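Local coordinates for galactose mutarotase-like protein (Clostridium acetobutylicum, PDB 3OS7), which probably binds carbohydrates and may interconvert the alpha and beta anomers of aldose sugars, at residues P75-P79 and F147-F153; K66-Q70 and I112-K116. All blocks are in the same frame, centred on the assembly; numbering follows the deposited sequence.

Contacts 1 and 2 lie side by side in the large antiparallel beta fold of the galactose mutarotase family, their centres about 13 Å apart. Their segments alternate along the chain: 66-70, from helix 62-67, comes first, then 75-79 on strand 76-77, then the loop 112-116, and last 147-153, which leads into strand 151-160. The two touch directly. CD1 of I112 lies 3.7 Å from both CB of F78 and CE2 of F153, and CB of K113 lies 3.5 Å from O of V76. Contact 1 is a buried aromatic core and contact 2 a more polar, partly exposed junction. The loop 112-116 joins them, packing I112 against contact 1 while K113 and N114 serve contact 2.

Contact 1: P75-P79 and F147-F153; sequences PVLFP and FSHEFQF. With EDO (1,2-ethanediol), chain H.
A single phenylalanine, F78, meets three other phenylalanine rings, all by edge-to-face geometry. It is carried by an extended segment in which residues 76-77 form a short strand and the peptide between F78 and P79 is cis. The other segment runs from an inverse gamma turn centred on S148 into a strand that begins at F151. The nearest CA atoms, those of V76 and F153, are 9.9 Å apart, so side chains alone bridge the gap.

F78 (chi1 t, chi2 52°) reaches across it. Its edge points at the face of F151 (chi1 p; centroids 5.3 Å, planes at 79°; CE2 of F78 to CZ of F151 3.7 Å) and, offset, at the face of F147 (chi1 t; 5.9 Å, 88°; CZ of F78 to CE2 of F147 4.1 Å). F153, with chi1 between wells at -115°, presents its edge to the face of F78 (5.3 Å, 60°; CE2 of F153 to CG of F78 3.8 Å). Flat rings suit this place, each offering a hydrogen-lined edge and an electron-rich face. V76, whose beta-branching suits an extended strand, packs its CG2 4.0 Å from CE1 of F153.

F151 and F153 point toward segment 75-79; Q152, between them, lies on the other side of the strand, its OE1 accepting a 2.6 Å hydrogen bond from O2 of an ethanediol probably left by crystallisation. I112, M178 and F135 also border the rings. Together F78, just after strand 76-77, F147, from the loop before strand 151-160, and F151 and F153, from that strand's start, form an aromatic cluster in the antiparallel beta fold of the galactose mutarotase family.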
ATOM      1  N   PRO A  75       1.318  -2.545   4.060  1.00 12.80           N
ATOM      2  CA  PRO A  75       0.097  -2.552   4.876  1.00 13.39           C
ATOM      3  C   PRO A  75      -1.143  -2.268   4.046  1.00 14.80           C
ATOM      4  O   PRO A  75      -1.311  -1.169   3.530  1.00 13.49           O
ATOM      5  CB  PRO A  75       0.326  -1.412   5.875  1.00 13.27           C
ATOM      6  CG  PRO A  75       1.747  -0.922   5.595  1.00 16.52           C
ATOM      7  CD  PRO A  75       2.029  -1.264   4.195  1.00 12.45           C
ATOM      8  N   VAL A  76      -2.056  -3.235   3.981  1.00 14.13           N
ATOM      9  CA  VAL A  76      -3.290  -3.032   3.228  1.00 15.67           C
ATOM     10  C   VAL A  76      -4.324  -2.222   4.024  1.00 14.06           C
ATOM     11  O   VAL A  76      -4.605  -2.496   5.186  1.00 14.48           O
ATOM     12  CB  VAL A  76      -3.850  -4.367   2.701  1.00 18.31           C
ATOM     13  CG1 VAL A  76      -4.321  -5.239   3.825  1.00 16.27           C
ATOM     14  CG2 VAL A  76      -4.946  -4.129   1.662  1.00 18.57           C
ATOM     15  N   LEU A  77      -4.931  -1.242   3.355  1.00 12.25           N
ATOM     16  CA  LEU A  77      -5.815  -0.284   4.011  1.00 11.09           C
ATOM     17  C   LEU A  77      -7.236  -0.419   3.485  1.00 13.44           C
ATOM     18  O   LEU A  77      -7.438  -0.518   2.269  1.00 13.02           O
ATOM     19  CB  LEU A  77      -5.345   1.139   3.745  1.00 11.88           C
ATOM     20  CG  LEU A  77      -3.885   1.438   3.996  1.00 11.84           C
ATOM     21  CD1 LEU A  77      -3.527   2.860   3.579  1.00 13.49           C
ATOM     22  CD2 LEU A  77      -3.549   1.199   5.511  1.00 13.72           C
ATOM     23  N   PHE A  78      -8.200  -0.349   4.390  1.00 13.74           N
ATOM     24  CA  PHE A  78      -9.629  -0.451   4.077  1.00 12.11           C
ATOM     25  C   PHE A  78     -10.401   0.262   5.179  1.00 14.73           C
ATOM     26  O   PHE A  78     -10.671  -0.345   6.222  1.00 16.57           O
ATOM     27  CB  PHE A  78     -10.031  -1.929   4.013  1.00 11.71           C
ATOM     28  CG  PHE A  78     -11.501  -2.190   3.649  1.00 16.76           C
ATOM     29  CD1 PHE A  78     -12.078  -1.615   2.528  1.00 15.77           C
ATOM     30  CD2 PHE A  78     -12.269  -3.067   4.403  1.00 19.34           C
ATOM     31  CE1 PHE A  78     -13.376  -1.860   2.182  1.00 17.02           C
ATOM     32  CE2 PHE A  78     -13.581  -3.340   4.063  1.00 23.59           C
ATOM     33  CZ  PHE A  78     -14.154  -2.728   2.956  1.00 24.15           C
ATOM     34  N   PRO A  79     -10.700   1.555   5.008  1.00 14.16           N
ATOM     35  CA  PRO A  79     -10.385   2.408   3.875  1.00 13.29           C
ATOM     36  C   PRO A  79      -8.974   2.981   4.037  1.00 13.83           C
ATOM     37  O   PRO A  79      -8.515   3.121   5.168  1.00 15.36           O
ATOM     38  CB  PRO A  79     -11.388   3.533   4.018  1.00 16.43           C
ATOM     39  CG  PRO A  79     -11.542   3.686   5.509  1.00 16.35           C
ATOM     40  CD  PRO A  79     -11.411   2.305   6.067  1.00 15.60           C
ATOM     41  N   PHE A 147     -19.796  -2.243  10.705  1.00 18.97           N
ATOM     42  CA  PHE A 147     -19.765  -2.400   9.248  1.00 16.35           C
ATOM     43  C   PHE A 147     -20.344  -3.770   8.900  1.00 16.63           C
ATOM     44  O   PHE A 147     -19.618  -4.775   8.774  1.00 15.82           O
ATOM     45  CB  PHE A 147     -18.335  -2.250   8.766  1.00 16.20           C
ATOM     46  CG  PHE A 147     -18.198  -2.180   7.304  1.00 15.28           C
ATOM     47  CD1 PHE A 147     -18.529  -1.026   6.628  1.00 14.68           C
ATOM     48  CD2 PHE A 147     -17.728  -3.271   6.582  1.00 14.98           C
ATOM     49  CE1 PHE A 147     -18.389  -0.958   5.238  1.00 14.37           C
ATOM     50  CE2 PHE A 147     -17.571  -3.190   5.200  1.00 15.17           C
ATOM     51  CZ  PHE A 147     -17.911  -2.047   4.543  1.00 17.60           C
ATOM     52  N   SER A 148     -21.665  -3.832   8.802  1.00 16.82           N
ATOM     53  CA  SER A 148     -22.331  -5.121   8.753  1.00 19.35           C
ATOM     54  C   SER A 148     -22.396  -5.709   7.340  1.00 20.89           C
ATOM     55  O   SER A 148     -23.489  -5.944   6.789  1.00 21.43           O
ATOM     56  CB  SER A 148     -23.724  -5.028   9.378  1.00 21.57           C
ATOM     57  OG  SER A 148     -23.617  -4.564  10.714  1.00 22.20           O
ATOM     58  N   HIS A 149     -21.218  -5.985   6.789  1.00 17.31           N
ATOM     59  CA  HIS A 149     -21.084  -6.678   5.521  1.00 17.47           C
ATOM     60  C   HIS A 149     -20.013  -7.734   5.663  1.00 17.66           C
ATOM     61  O   HIS A 149     -18.838  -7.392   5.863  1.00 20.12           O
ATOM     62  CB  HIS A 149     -20.637  -5.731   4.393  1.00 17.18           C
ATOM     63  CG  HIS A 149     -21.554  -4.569   4.166  1.00 18.68           C
ATOM     64  ND1 HIS A 149     -22.675  -4.647   3.373  1.00 19.49           N
ATOM     65  CD2 HIS A 149     -21.503  -3.296   4.617  1.00 17.29           C
ATOM     66  CE1 HIS A 149     -23.281  -3.472   3.355  1.00 20.27           C
ATOM     67  NE2 HIS A 149     -22.604  -2.640   4.128  1.00 20.33           N
ATOM     68  N   GLU A 150     -20.388  -9.007   5.554  1.00 17.77           N
ATOM     69  CA  GLU A 150     -19.396 -10.070   5.433  1.00 16.05           C
ATOM     70  C   GLU A 150     -18.571  -9.869   4.157  1.00 16.55           C
ATOM     71  O   GLU A 150     -19.080  -9.424   3.135  1.00 15.19           O
ATOM     72  CB  GLU A 150     -20.044 -11.460   5.462  1.00 18.41           C
ATOM     73  CG  GLU A 150     -20.673 -11.773   6.833  1.00 22.68           C
ATOM     74  CD  GLU A 150     -21.068 -13.232   7.024  1.00 27.65           C
ATOM     75  OE1 GLU A 150     -21.775 -13.770   6.166  1.00 28.84           O
ATOM     76  OE2 GLU A 150     -20.707 -13.834   8.069  1.00 38.85           O
ATOM     77  N   PHE A 151     -17.285 -10.143   4.237  1.00 16.52           N
ATOM     78  CA  PHE A 151     -16.417 -10.038   3.066  1.00 16.16           C
ATOM     79  C   PHE A 151     -15.190 -10.924   3.210  1.00 17.47           C
ATOM     80  O   PHE A 151     -14.876 -11.384   4.302  1.00 14.50           O
ATOM     81  CB  PHE A 151     -16.032  -8.562   2.776  1.00 18.29           C
ATOM     82  CG  PHE A 151     -15.153  -7.906   3.827  1.00 13.33           C
ATOM     83  CD1 PHE A 151     -13.791  -8.123   3.840  1.00 16.68           C
ATOM     84  CD2 PHE A 151     -15.701  -7.035   4.777  1.00 17.04           C
ATOM     85  CE1 PHE A 151     -12.983  -7.516   4.795  1.00 16.94           C
ATOM     86  CE2 PHE A 151     -14.919  -6.422   5.716  1.00 13.96           C
ATOM     87  CZ  PHE A 151     -13.524  -6.673   5.714  1.00 13.58           C
ATOM     88  N   GLN A 152     -14.513 -11.182   2.092  1.00 16.15           N
ATOM     89  CA  GLN A 152     -13.212 -11.817   2.129  1.00 15.30           C
ATOM     90  C   GLN A 152     -12.252 -10.961   1.325  1.00 16.15           C
ATOM     91  O   GLN A 152     -12.482 -10.682   0.154  1.00 14.91           O
ATOM     92  CB  GLN A 152     -13.219 -13.217   1.529  1.00 16.90           C
ATOM     93  CG  GLN A 152     -11.877 -13.944   1.639  1.00 17.62           C
ATOM     94  CD  GLN A 152     -11.902 -15.300   0.963  1.00 21.65           C
ATOM     95  OE1 GLN A 152     -11.893 -15.396  -0.274  1.00 21.57           O
ATOM     96  NE2 GLN A 152     -11.926 -16.356   1.769  1.00 20.71           N
ATOM     97  N   PHE A 153     -11.164 -10.577   1.970  1.00 14.79           N
ATOM     98  CA  PHE A 153     -10.030  -9.967   1.323  1.00 13.46           C
ATOM     99  C   PHE A 153      -8.991 -11.056   0.984  1.00 16.41           C
ATOM    100  O   PHE A 153      -8.813 -12.034   1.725  1.00 15.84           O
ATOM    101  CB  PHE A 153      -9.403  -8.934   2.266  1.00 17.67           C
ATOM    102  CG  PHE A 153      -9.487  -7.518   1.802  1.00 12.56           C
ATOM    103  CD1 PHE A 153      -8.498  -6.972   1.016  1.00 20.46           C
ATOM    104  CD2 PHE A 153     -10.550  -6.699   2.210  1.00 16.74           C
ATOM    105  CE1 PHE A 153      -8.555  -5.649   0.636  1.00 22.64           C
ATOM    106  CE2 PHE A 153     -10.609  -5.366   1.830  1.00 19.58           C
ATOM    107  CZ  PHE A 153      -9.623  -4.846   1.051  1.00 21.22           C
TER
HETATM  108  C1  EDO H 342     -11.917 -11.906  -3.809  1.00 36.39           C
HETATM  109  O1  EDO H 342     -11.085 -12.526  -4.786  1.00 33.21           O
HETATM  110  C2  EDO H 342     -11.380 -12.201  -2.409  1.00 35.96           C
HETATM  111  O2  EDO H 342     -11.356 -13.619  -2.151  1.00 31.13           O

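Contact 2: K66-Q70 and I112-K116; sequences KNRPQ and IKNSK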
ATOM      1  N   LYS A  66       2.540  -4.967  15.760  1.00 18.38           N
ATOM      2  CA  LYS A  66       1.100  -5.174  15.570  1.00 20.98           C
ATOM      3  C   LYS A  66       0.294  -3.906  15.822  1.00 20.40           C
ATOM      4  O   LYS A  66      -0.734  -3.681  15.177  1.00 22.48           O
ATOM      5  CB  LYS A  66       0.587  -6.297  16.463  1.00 22.43           C
ATOM      6  CG  LYS A  66      -0.941  -6.480  16.453  1.00 26.93           C
ATOM      7  CD  LYS A  66      -1.388  -7.715  17.235  1.00 37.68           C
ATOM      8  CE  LYS A  66      -1.370  -7.488  18.750  1.00 44.49           C
ATOM      9  NZ  LYS A  66      -1.764  -8.717  19.530  1.00 44.36           N
ATOM     10  N   ASN A  67       0.762  -3.083  16.754  1.00 20.50           N
ATOM     11  CA  ASN A  67       0.078  -1.833  17.073  1.00 22.34           C
ATOM     12  C   ASN A  67       0.292  -0.706  16.067  1.00 21.75           C
ATOM     13  O   ASN A  67      -0.531   0.208  15.995  1.00 22.53           O
ATOM     14  CB  ASN A  67       0.497  -1.359  18.451  1.00 25.53           C
ATOM     15  CG  ASN A  67      -0.190  -2.128  19.543  1.00 29.42           C
ATOM     16  OD1 ASN A  67      -1.284  -2.691  19.341  1.00 27.50           O
ATOM     17  ND2 ASN A  67       0.432  -2.157  20.707  1.00 30.70           N
ATOM     18  N   ARG A  68       1.363  -0.784  15.282  1.00 19.79           N
ATOM     19  CA  ARG A  68       1.648   0.227  14.236  1.00 17.63           C
ATOM     20  C   ARG A  68       2.348  -0.423  13.032  1.00 16.07           C
ATOM     21  O   ARG A  68       3.510  -0.175  12.738  1.00 17.80           O
ATOM     22  CB  ARG A  68       2.491   1.354  14.812  1.00 19.55           C
ATOM     23  CG  ARG A  68       2.424   2.620  13.991  1.00 20.94           C
ATOM     24  CD  ARG A  68       3.579   3.513  14.330  1.00 24.95           C
ATOM     25  NE  ARG A  68       3.487   4.790  13.626  1.00 24.48           N
ATOM     26  CZ  ARG A  68       4.450   5.696  13.636  1.00 26.93           C
ATOM     27  NH1 ARG A  68       5.571   5.458  14.289  1.00 28.90           N
ATOM     28  NH2 ARG A  68       4.307   6.816  12.956  1.00 25.52           N
ATOM     29  N   PRO A  69       1.620  -1.271  12.309  1.00 14.78           N
ATOM     30  CA  PRO A  69       2.269  -1.986  11.201  1.00 15.40           C
ATOM     31  C   PRO A  69       2.369  -1.136   9.944  1.00 14.54           C
ATOM     32  O   PRO A  69       3.133  -1.465   9.002  1.00 16.31           O
ATOM     33  CB  PRO A  69       1.337  -3.185  10.994  1.00 15.40           C
ATOM     34  CG  PRO A  69       0.010  -2.664  11.354  1.00 17.78           C
ATOM     35  CD  PRO A  69       0.261  -1.768  12.548  1.00 15.68           C
ATOM     36  N   GLN A  70       1.621  -0.032   9.922  1.00 15.06           N
ATOM     37  CA  GLN A  70       1.540   0.762   8.717  1.00 15.89           C
ATOM     38  C   GLN A  70       2.827   1.485   8.289  1.00 16.16           C
ATOM     39  O   GLN A  70       2.874   2.018   7.185  1.00 17.07           O
ATOM     40  CB  GLN A  70       0.412   1.787   8.809  1.00 16.86           C
ATOM     41  CG  GLN A  70       0.565   2.832   9.891  1.00 17.23           C
ATOM     42  CD  GLN A  70      -0.106   2.418  11.147  1.00 22.70           C
ATOM     43  OE1 GLN A  70      -0.287   1.234  11.381  1.00 19.57           O
ATOM     44  NE2 GLN A  70      -0.464   3.389  11.997  1.00 20.57           N
ATOM     45  N   ILE A 112      -7.854  -4.107   9.017  1.00 15.33           N
ATOM     46  CA  ILE A 112      -7.389  -5.353   8.429  1.00 14.43           C
ATOM     47  C   ILE A 112      -5.857  -5.418   8.432  1.00 13.25           C
ATOM     48  O   ILE A 112      -5.292  -6.481   8.509  1.00 15.16           O
ATOM     49  CB  ILE A 112      -7.991  -5.676   7.010  1.00 16.78           C
ATOM     50  CG1 ILE A 112      -7.583  -4.653   5.966  1.00 17.63           C
ATOM     51  CG2 ILE A 112      -9.536  -5.828   7.087  1.00 18.42           C
ATOM     52  CD1 ILE A 112      -8.135  -5.012   4.562  1.00 18.03           C
ATOM     53  N   LYS A 113      -5.197  -4.267   8.432  1.00 13.24           N
ATOM     54  CA  LYS A 113      -3.735  -4.214   8.538  1.00 12.84           C
ATOM     55  C   LYS A 113      -3.218  -4.708   9.897  1.00 14.80           C
ATOM     56  O   LYS A 113      -2.055  -5.058  10.011  1.00 17.03           O
ATOM     57  CB  LYS A 113      -3.206  -2.787   8.337  1.00 12.92           C
ATOM     58  CG  LYS A 113      -3.660  -1.772   9.377  1.00 15.96           C
ATOM     59  CD  LYS A 113      -3.221  -0.326   8.989  1.00 14.48           C
ATOM     60  CE  LYS A 113      -3.299   0.584  10.154  1.00 17.50           C
ATOM     61  NZ  LYS A 113      -4.554   0.482  10.907  1.00 23.16           N
ATOM     62  N   ASN A 114      -4.074  -4.656  10.917  1.00 14.54           N
ATOM     63  CA  ASN A 114      -3.692  -5.086  12.285  1.00 17.23           C
ATOM     64  C   ASN A 114      -4.152  -6.499  12.606  1.00 19.36           C
ATOM     65  O   ASN A 114      -3.849  -7.024  13.674  1.00 21.04           O
ATOM     66  CB  ASN A 114      -4.321  -4.156  13.329  1.00 18.99           C
ATOM     67  CG  ASN A 114      -4.023  -2.674  13.087  1.00 23.55           C
ATOM     68  OD1 ASN A 114      -4.829  -1.978  12.485  1.00 22.78           O
ATOM     69  ND2 ASN A 114      -2.883  -2.188  13.582  1.00 26.20           N
ATOM     70  N   SER A 115      -4.900  -7.112  11.701  1.00 17.49           N
ATOM     71  CA  SER A 115      -5.665  -8.331  11.999  1.00 18.63           C
ATOM     72  C   SER A 115      -4.977  -9.589  11.517  1.00 16.24           C
ATOM     73  O   SER A 115      -4.044  -9.527  10.729  1.00 13.45           O
ATOM     74  CB  SER A 115      -7.050  -8.211  11.370  1.00 20.68           C
ATOM     75  OG  SER A 115      -7.751  -7.185  12.029  1.00 23.61           O
ATOM     76  N   LYS A 116      -5.419 -10.740  12.014  1.00 16.36           N
ATOM     77  CA  LYS A 116      -4.827 -12.017  11.598  1.00 16.20           C
ATOM     78  C   LYS A 116      -5.417 -12.486  10.286  1.00 17.29           C
ATOM     79  O   LYS A 116      -6.624 -12.555  10.143  1.00 20.16           O
ATOM     80  CB  LYS A 116      -5.069 -13.109  12.635  1.00 18.14           C
ATOM     81  CG  LYS A 116      -4.467 -12.821  13.987  1.00 28.20           C
ATOM     82  CD  LYS A 116      -4.456 -14.097  14.856  1.00 36.39           C
ATOM     83  CE  LYS A 116      -4.257 -13.731  16.314  1.00 45.25           C
ATOM     84  NZ  LYS A 116      -4.008 -14.944  17.155  1.00 58.70           N
TER
HETATM   85  O   HOH W   1      -2.394   0.707  13.485  1.00 31.56           O
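K66, on helix 62-67, offers its backbone O to the side chain of N114, whose ND2 donates a nearly straight hydrogen bond of 3.1 Å (168°). An amide suits this spot because it can donate on one side and accept on the other: OD1 of N114 takes a 2.9 Å bond from NZ of K113, which also bonds to O of G110. The O of N67 is reached through a water, which donates to it (3.2 Å) and to OE1 of Q70 (3.0 Å) while accepting from ND2 of N114 (2.9 Å). P69 then lays its ring against the loop, CG 3.4 Å from O of K113 and CD 3.3 Å from ND2 of N114, packing a rigid apolar surface beside the polar network. NE2 of Q70 binds a tartrate probably from the crystallisation liquor. The N114 amide and the bridging water thus tie backbone carbonyls of segment 66-70 to the loop between strands 106-108 and 118-125, within the family's antiparallel beta fold.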